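Local coordinates for protein endosialidase (Enterobacteria phage phi92, PDB 4HIZ) that hydrolyses internal alpha-2,8 and alpha-2,9 linkages of polysialic acid with a sialidase-fold beta-propeller, probably letting the phage degrade its host's capsule, at residues A[297-309]-A[318-330]. Residues are numbered along the deposited sequence; the frame is centred on the assembly and turned at random. Where two conformers were deposited one is given.
Sequences VIDDDNYTFAVGY and RLGILYFNNAYSD. With EDO (1,2-ethanediol), chain X.
The two middle strands of a four-stranded antiparallel propeller blade, 304-309 and 318-324, show how a hairpin sets one sheet face against the preceding blade. Phe305, Val307 and Tyr309 pair with Phe324, Leu322 and Gly320 through reciprocal backbone hydrogen bonds, Leu322 N to Val307 O measuring 2.7 Å. Their five side chains share one face, and there Phe305, its CG wedged between backbone N and carbonyl carbon (chi1 62°), swings CE1 over the Phe324 ring, 3.5 Å from Phe324 CD1, the planes inclined at 42°. Ala327 CB meets the far part of the Phe305 ring, 3.3 Å from Phe305 CE2; Phe295 of outer strand 291-297 and Tyr159 of the neighbouring blade also meet Phe305. Toward the hairpin's turn, Leu322 CD2 lies 3.5 Å from Tyr309 CD1, the side chains crossing nearly at right angles.

Where the strands part, Ala327 N gives Tyr303 O an almost straight hydrogen bond, and Thr304 OG1 donates to Asn325 O at 2.7 Å. Tyr303, whose hydroxyl is hydrogen-bonded to Gly155 O, is sandwiched: Asp300 O sits above the centre of one ring face, while Tyr328 CB presses on the opposite face in a CH-pi contact, 3.7 Å from the centroid.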
ATOM      1  N   VAL A 297       9.923  29.978 -19.681  1.00 12.92           N
ATOM      2  CA  VAL A 297      11.086  30.146 -20.557  1.00 14.89           C
ATOM      3  C   VAL A 297      10.802  31.103 -21.700  1.00 14.96           C
ATOM      4  O   VAL A 297       9.784  30.987 -22.374  1.00 15.54           O
ATOM      5  CB  VAL A 297      11.531  28.810 -21.137  1.00 17.29           C
ATOM      6  CG1 VAL A 297      12.656  29.020 -22.195  1.00 18.27           C
ATOM      7  CG2 VAL A 297      12.013  27.922 -20.013  1.00 19.05           C
ATOM      8  N   ILE A 298      11.720  32.033 -21.933  1.00 15.12           N
ATOM      9  CA  ILE A 298      11.610  32.953 -23.057  1.00 16.50           C
ATOM     10  C   ILE A 298      12.474  32.415 -24.216  1.00 16.94           C
ATOM     11  O   ILE A 298      12.046  32.443 -25.367  1.00 17.75           O
ATOM     12  CB  ILE A 298      12.048  34.363 -22.627  1.00 19.60           C
ATOM     13  CG1 ILE A 298      10.966  34.976 -21.720  1.00 24.19           C
ATOM     14  CG2 ILE A 298      12.347  35.261 -23.864  1.00 20.21           C
ATOM     15  CD1 ILE A 298      11.512  35.812 -20.637  1.00 28.25           C
ATOM     16  N   ASP A 299      13.678  31.913 -23.917  1.00 16.40           N
ATOM     17  CA  ASP A 299      14.552  31.351 -24.955  1.00 18.66           C
ATOM     18  C   ASP A 299      15.306  30.152 -24.355  1.00 18.99           C
ATOM     19  O   ASP A 299      16.187  30.336 -23.511  1.00 18.66           O
ATOM     20  CB  ASP A 299      15.537  32.449 -25.397  1.00 21.81           C
ATOM     21  CG  ASP A 299      16.415  32.059 -26.602  1.00 27.86           C
ATOM     22  OD1 ASP A 299      16.791  30.895 -26.768  1.00 27.23           O
ATOM     23  OD2 ASP A 299      16.799  32.965 -27.375  1.00 33.36           O
ATOM     24  N   ASP A 300      14.972  28.935 -24.781  1.00 20.40           N
ATOM     25  CA  ASP A 300      15.598  27.736 -24.202  1.00 24.50           C
ATOM     26  C   ASP A 300      17.108  27.683 -24.449  1.00 23.90           C
ATOM     27  O   ASP A 300      17.897  27.432 -23.523  1.00 24.81           O
ATOM     28  CB  ASP A 300      15.012  26.462 -24.791  1.00 29.59           C
ATOM     29  CG  ASP A 300      13.866  25.930 -23.998  1.00 30.90           C
ATOM     30  OD1 ASP A 300      14.042  25.530 -22.814  1.00 22.71           O
ATOM     31  OD2 ASP A 300      12.769  25.904 -24.594  1.00 38.14           O
ATOM     32  N   ASP A 301      17.509  27.924 -25.689  1.00 22.27           N
ATOM     33  CA  ASP A 301      18.913  27.786 -26.054  1.00 23.42           C
ATOM     34  C   ASP A 301      19.824  28.797 -25.353  1.00 21.82           C
ATOM     35  O   ASP A 301      21.012  28.527 -25.126  1.00 22.64           O
ATOM     36  CB  ASP A 301      19.070  27.972 -27.557  1.00 28.19           C
ATOM     37  CG  ASP A 301      18.487  26.828 -28.341  1.00 35.08           C
ATOM     38  OD1 ASP A 301      18.228  25.759 -27.752  1.00 34.45           O
ATOM     39  OD2 ASP A 301      18.297  27.003 -29.552  1.00 41.39           O
ATOM     40  N   ASN A 302      19.271  29.962 -25.026  1.00 19.54           N
ATOM     41  CA  ASN A 302      20.067  31.014 -24.402  1.00 20.15           C
ATOM     42  C   ASN A 302      19.778  31.200 -22.927  1.00 18.00           C
ATOM     43  O   ASN A 302      20.330  32.115 -22.291  1.00 18.38           O
ATOM     44  CB  ASN A 302      19.874  32.311 -25.165  1.00 23.76           C
ATOM     45  CG  ASN A 302      20.467  32.224 -26.561  1.00 29.60           C
ATOM     46  OD1 ASN A 302      21.651  31.919 -26.719  1.00 28.89           O
ATOM     47  ND2 ASN A 302      19.638  32.430 -27.580  1.00 34.42           N
ATOM     48  N   TYR A 303      18.942  30.300 -22.395  1.00 15.77           N
ATOM     49  CA  TYR A 303      18.657  30.256 -20.961  1.00 15.09           C
ATOM     50  C   TYR A 303      18.092  31.585 -20.498  1.00 14.87           C
ATOM     51  O   TYR A 303      18.474  32.135 -19.461  1.00 17.03           O
ATOM     52  CB  TYR A 303      19.887  29.836 -20.146  1.00 14.90           C
ATOM     53  CG  TYR A 303      20.245  28.410 -20.459  1.00 14.77           C
ATOM     54  CD1 TYR A 303      21.041  28.111 -21.566  1.00 16.33           C
ATOM     55  CD2 TYR A 303      19.735  27.358 -19.695  1.00 14.69           C
ATOM     56  CE1 TYR A 303      21.355  26.819 -21.896  1.00 16.88           C
ATOM     57  CE2 TYR A 303      20.027  26.035 -20.028  1.00 14.71           C
ATOM     58  CZ  TYR A 303      20.842  25.776 -21.130  1.00 15.57           C
ATOM     59  OH  TYR A 303      21.141  24.470 -21.481  1.00 15.79           O
ATOM     60  N   THR A 304      17.172  32.105 -21.287  1.00 14.64           N
ATOM     61  CA  THR A 304      16.440  33.317 -20.887  1.00 15.35           C
ATOM     62  C   THR A 304      15.098  32.895 -20.303  1.00 14.87           C
ATOM     63  O   THR A 304      14.315  32.217 -20.958  1.00 15.57           O
ATOM     64  CB  THR A 304      16.201  34.244 -22.125  1.00 17.02           C
ATOM     65  OG1 THR A 304      17.458  34.534 -22.785  1.00 19.11           O
ATOM     66  CG2 THR A 304      15.582  35.550 -21.683  1.00 18.29           C
ATOM     67  N   PHE A 305      14.836  33.274 -19.060  1.00 13.93           N
ATOM     68  CA  PHE A 305      13.564  32.910 -18.429  1.00 13.51           C
ATOM     69  C   PHE A 305      13.134  33.960 -17.417  1.00 13.46           C
ATOM     70  O   PHE A 305      13.888  34.877 -17.085  1.00 14.52           O
ATOM     71  CB  PHE A 305      13.599  31.482 -17.843  1.00 14.59           C
ATOM     72  CG  PHE A 305      14.613  31.237 -16.723  1.00 13.87           C
ATOM     73  CD1 PHE A 305      14.520  31.879 -15.478  1.00 14.40           C
ATOM     74  CD2 PHE A 305      15.571  30.235 -16.875  1.00 12.99           C
ATOM     75  CE1 PHE A 305      15.429  31.578 -14.439  1.00 14.57           C
ATOM     76  CE2 PHE A 305      16.467  29.903 -15.828  1.00 13.45           C
ATOM     77  CZ  PHE A 305      16.422  30.573 -14.623  1.00 14.04           C
ATOM     78  N   ALA A 306      11.897  33.844 -16.952  1.00 11.96           N
ATOM     79  CA  ALA A 306      11.376  34.804 -16.004  1.00 12.40           C
ATOM     80  C   ALA A 306      10.759  34.038 -14.822  1.00 11.94           C
ATOM     81  O   ALA A 306      10.206  32.944 -14.998  1.00 12.75           O
ATOM     82  CB  ALA A 306      10.326  35.696 -16.650  1.00 12.58           C
ATOM     83  N   VAL A 307      10.846  34.634 -13.634  1.00 12.53           N
ATOM     84  CA  VAL A 307      10.243  34.068 -12.414  1.00 13.23           C
ATOM     85  C   VAL A 307       9.292  35.137 -11.879  1.00 14.00           C
ATOM     86  O   VAL A 307       9.642  36.313 -11.877  1.00 14.40           O
ATOM     87  CB  VAL A 307      11.357  33.818 -11.383  1.00 14.35           C
ATOM     88  CG1 VAL A 307      10.817  33.656  -9.952  1.00 14.93           C
ATOM     89  CG2 VAL A 307      12.253  32.637 -11.825  1.00 14.50           C
ATOM     90  N   GLY A 308       8.078  34.759 -11.469  1.00 12.35           N
ATOM     91  CA  GLY A 308       7.178  35.775 -10.938  1.00 12.13           C
ATOM     92  C   GLY A 308       7.552  36.141  -9.507  1.00 12.36           C
ATOM     93  O   GLY A 308       8.172  35.352  -8.773  1.00 11.85           O
ATOM     94  N   TYR A 309       7.170  37.339  -9.084  1.00 13.05           N
ATOM     95  CA  TYR A 309       7.365  37.677  -7.661  1.00 13.64           C
ATOM     96  C   TYR A 309       6.429  38.798  -7.245  1.00 12.77           C
ATOM     97  O   TYR A 309       5.854  39.515  -8.095  1.00 12.62           O
ATOM     98  CB  TYR A 309       8.827  38.137  -7.381  1.00 12.84           C
ATOM     99  CG  TYR A 309       9.070  39.622  -7.697  1.00 12.84           C
ATOM    100  CD1 TYR A 309       9.302  40.039  -9.014  1.00 13.66           C
ATOM    101  CD2 TYR A 309       9.054  40.573  -6.686  1.00 14.05           C
ATOM    102  CE1 TYR A 309       9.544  41.372  -9.323  1.00 14.92           C
ATOM    103  CE2 TYR A 309       9.268  41.927  -6.990  1.00 15.12           C
ATOM    104  CZ  TYR A 309       9.507  42.305  -8.305  1.00 15.41           C
ATOM    105  OH  TYR A 309       9.716  43.648  -8.618  1.00 16.50           O
ATOM    106  N   ARG A 318       4.770  45.775  -4.816  1.00 16.46           N
ATOM    107  CA  ARG A 318       5.322  45.625  -6.165  1.00 16.80           C
ATOM    108  C   ARG A 318       4.984  44.219  -6.637  1.00 15.48           C
ATOM    109  O   ARG A 318       4.951  43.299  -5.824  1.00 15.89           O
ATOM    110  CB  ARG A 318       6.845  45.781  -6.188  1.00 18.40           C
ATOM    111  CG  ARG A 318       7.354  47.245  -6.282  1.00 19.75           C
ATOM    112  CD  ARG A 318       7.251  47.908  -4.948  1.00 19.95           C
ATOM    113  NE  ARG A 318       7.816  49.276  -4.997  1.00 20.23           N
ATOM    114  CZ  ARG A 318       7.119  50.346  -5.354  1.00 21.15           C
ATOM    115  NH1 ARG A 318       5.836  50.200  -5.685  1.00 22.19           N
ATOM    116  NH2 ARG A 318       7.696  51.561  -5.365  1.00 21.78           N
ATOM    117  N   LEU A 319       4.713  44.057  -7.925  1.00 13.70           N
ATOM    118  CA  LEU A 319       4.447  42.712  -8.449  1.00 13.84           C
ATOM    119  C   LEU A 319       5.017  42.691  -9.852  1.00 14.62           C
ATOM    120  O   LEU A 319       4.873  43.669 -10.612  1.00 14.51           O
ATOM    121  CB  LEU A 319       2.939  42.504  -8.487  1.00 14.08           C
ATOM    122  CG  LEU A 319       2.503  41.105  -8.959  1.00 14.20           C
ATOM    123  CD1 LEU A 319       1.205  40.643  -8.227  1.00 14.19           C
ATOM    124  CD2 LEU A 319       2.310  41.027 -10.479  1.00 14.75           C
ATOM    125  N   GLY A 320       5.660  41.589 -10.226  1.00 14.51           N
ATOM    126  CA  GLY A 320       6.128  41.522 -11.602  1.00 14.15           C
ATOM    127  C   GLY A 320       6.960  40.288 -11.808  1.00 13.76           C
ATOM    128  O   GLY A 320       6.622  39.201 -11.294  1.00 13.32           O
ATOM    129  N   ILE A 321       8.058  40.449 -12.552  1.00 13.98           N
ATOM    130  CA  ILE A 321       8.913  39.311 -12.865  1.00 13.80           C
ATOM    131  C   ILE A 321      10.365  39.596 -12.523  1.00 14.26           C
ATOM    132  O   ILE A 321      10.802  40.749 -12.511  1.00 14.92           O
ATOM    133  CB  ILE A 321       8.799  38.917 -14.352  1.00 13.37           C
ATOM    134  CG1 ILE A 321       9.412  39.995 -15.284  1.00 14.35           C
ATOM    135  CG2 ILE A 321       7.303  38.623 -14.705  1.00 14.83           C
ATOM    136  CD1 ILE A 321       9.372  39.584 -16.760  1.00 15.02           C
ATOM    137  N   LEU A 322      11.108  38.537 -12.240  1.00 13.98           N
ATOM    138  CA  LEU A 322      12.562  38.599 -12.254  1.00 14.46           C
ATOM    139  C   LEU A 322      12.973  38.029 -13.601  1.00 14.33           C
ATOM    140  O   LEU A 322      12.726  36.842 -13.892  1.00 13.91           O
ATOM    141  CB  LEU A 322      13.153  37.758 -11.122  1.00 14.75           C
ATOM    142  CG  LEU A 322      12.571  38.077  -9.722  1.00 15.97           C
ATOM    143  CD1 LEU A 322      13.260  37.203  -8.690  1.00 17.68           C
ATOM    144  CD2 LEU A 322      12.736  39.580  -9.343  1.00 16.64           C
ATOM    145  N   TYR A 323      13.616  38.860 -14.420  1.00 14.87           N
ATOM    146  CA  TYR A 323      13.974  38.470 -15.771  1.00 15.82           C
ATOM    147  C   TYR A 323      15.468  38.113 -15.845  1.00 15.43           C
ATOM    148  O   TYR A 323      16.323  38.939 -15.538  1.00 15.40           O
ATOM    149  CB  TYR A 323      13.615  39.610 -16.750  1.00 17.50           C
ATOM    150  CG  TYR A 323      14.164  39.403 -18.138  1.00 21.50           C
ATOM    151  CD1 TYR A 323      13.487  38.655 -19.074  1.00 24.72           C
ATOM    152  CD2 TYR A 323      15.385  39.962 -18.497  1.00 23.30           C
ATOM    153  CE1 TYR A 323      14.024  38.466 -20.344  1.00 26.65           C
ATOM    154  CE2 TYR A 323      15.921  39.773 -19.739  1.00 25.83           C
ATOM    155  CZ  TYR A 323      15.248  39.034 -20.661  1.00 27.62           C
ATOM    156  OH  TYR A 323      15.846  38.885 -21.913  1.00 30.47           O
ATOM    157  N   PHE A 324      15.765  36.870 -16.212  1.00 14.68           N
ATOM    158  CA  PHE A 324      17.134  36.356 -16.253  1.00 14.78           C
ATOM    159  C   PHE A 324      17.542  36.269 -17.717  1.00 15.17           C
ATOM    160  O   PHE A 324      16.993  35.484 -18.489  1.00 15.23           O
ATOM    161  CB  PHE A 324      17.185  34.937 -15.673  1.00 15.43           C
ATOM    162  CG  PHE A 324      16.990  34.867 -14.196  1.00 15.21           C
ATOM    163  CD1 PHE A 324      15.706  35.000 -13.628  1.00 14.49           C
ATOM    164  CD2 PHE A 324      18.083  34.633 -13.368  1.00 15.71           C
ATOM    165  CE1 PHE A 324      15.535  34.910 -12.259  1.00 13.31           C
ATOM    166  CE2 PHE A 324      17.917  34.535 -11.978  1.00 15.21           C
ATOM    167  CZ  PHE A 324      16.625  34.654 -11.428  1.00 13.17           C
ATOM    168  N   ASN A 325      18.519  37.079 -18.125  1.00 15.25           N
ATOM    169  CA  ASN A 325      18.855  37.122 -19.535  1.00 18.70           C
ATOM    170  C   ASN A 325      19.619  35.876 -20.011  1.00 20.47           C
ATOM    171  O   ASN A 325      19.446  35.422 -21.162  1.00 21.80           O
ATOM    172  CB  ASN A 325      19.642  38.407 -19.833  1.00 23.73           C
ATOM    173  CG  ASN A 325      19.773  38.640 -21.322  1.00 33.63           C
ATOM    174  OD1 ASN A 325      18.762  38.827 -22.022  1.00 39.91           O
ATOM    175  ND2 ASN A 325      20.996  38.575 -21.828  1.00 36.46           N
ATOM    176  N   ASN A 326      20.438  35.318 -19.117  1.00 19.12           N
ATOM    177  CA  ASN A 326      21.183  34.102 -19.405  1.00 19.38           C
ATOM    178  C   ASN A 326      21.526  33.451 -18.095  1.00 17.75           C
ATOM    179  O   ASN A 326      22.552  33.732 -17.486  1.00 17.97           O
ATOM    180  CB  ASN A 326      22.449  34.404 -20.194  1.00 22.12           C
ATOM    181  CG  ASN A 326      23.235  33.132 -20.570  1.00 25.14           C
ATOM    182  OD1 ASN A 326      23.038  32.028 -20.018  1.00 22.03           O
ATOM    183  ND2 ASN A 326      24.177  33.309 -21.485  1.00 30.45           N
ATOM    184  N   ALA A 327      20.629  32.579 -17.654  1.00 16.55           N
ATOM    185  CA  ALA A 327      20.782  31.965 -16.353  1.00 18.36           C
ATOM    186  C   ALA A 327      21.874  30.895 -16.345  1.00 18.39           C
ATOM    187  O   ALA A 327      22.310  30.492 -15.272  1.00 18.31           O
ATOM    188  CB  ALA A 327      19.469  31.359 -15.929  1.00 18.84           C
ATOM    189  N   TYR A 328      22.278  30.405 -17.526  1.00 17.52           N
ATOM    190  CA  TYR A 328      23.320  29.388 -17.580  1.00 17.43           C
ATOM    191  C   TYR A 328      24.669  30.047 -17.267  1.00 18.10           C
ATOM    192  O   TYR A 328      25.390  29.630 -16.365  1.00 18.62           O
ATOM    193  CB  TYR A 328      23.325  28.671 -18.946  1.00 17.58           C
ATOM    194  CG  TYR A 328      24.400  27.599 -19.072  1.00 18.19           C
ATOM    195  CD1 TYR A 328      25.731  27.947 -19.352  1.00 19.56           C
ATOM    196  CD2 TYR A 328      24.091  26.246 -18.897  1.00 16.80           C
ATOM    197  CE1 TYR A 328      26.723  26.977 -19.440  1.00 19.67           C
ATOM    198  CE2 TYR A 328      25.068  25.266 -18.997  1.00 16.55           C
ATOM    199  CZ  TYR A 328      26.381  25.637 -19.273  1.00 18.81           C
ATOM    200  OH  TYR A 328      27.344  24.666 -19.352  1.00 19.39           O
ATOM    201  N   SER A 329      25.017  31.088 -18.000  1.00 19.04           N
ATOM    202  CA  SER A 329      26.304  31.742 -17.778  0.53 20.90           C
ATOM    203  C   SER A 329      26.292  32.658 -16.559  1.00 20.74           C
ATOM    204  O   SER A 329      27.329  32.857 -15.925  1.00 21.94           O
ATOM    205  CB  SER A 329      26.722  32.527 -19.017  0.53 23.97           C
ATOM    206  OG  SER A 329      25.763  33.522 -19.318  0.53 25.59           O
ATOM    207  N   ASP A 330      25.118  33.207 -16.235  1.00 20.55           N
ATOM    208  CA  ASP A 330      25.003  34.211 -15.177  1.00 21.34           C
ATOM    209  C   ASP A 330      23.781  34.006 -14.328  1.00 18.52           C
ATOM    210  O   ASP A 330      22.853  34.820 -14.373  1.00 18.23           O
ATOM    211  CB  ASP A 330      24.926  35.633 -15.783  1.00 28.25           C
ATOM    212  CG  ASP A 330      26.190  36.026 -16.504  1.00 42.52           C
ATOM    213  OD1 ASP A 330      27.178  36.361 -15.813  1.00 54.60           O
ATOM    214  OD2 ASP A 330      26.179  36.021 -17.755  1.00 43.21           O
TER
HETATM  215  C1  EDO X 818      24.035  28.973 -23.408  1.00 47.09           C
HETATM  216  O1  EDO X 818      25.327  28.491 -23.826  1.00 48.79           O
HETATM  217  C2  EDO X 818      24.161  30.290 -22.655  1.00 52.15           C
HETATM  218  O2  EDO X 818      25.339  30.983 -23.082  1.00 60.88           O
HETATM  219  O   HOH W   1      21.336  34.699 -23.139  1.00 35.59           O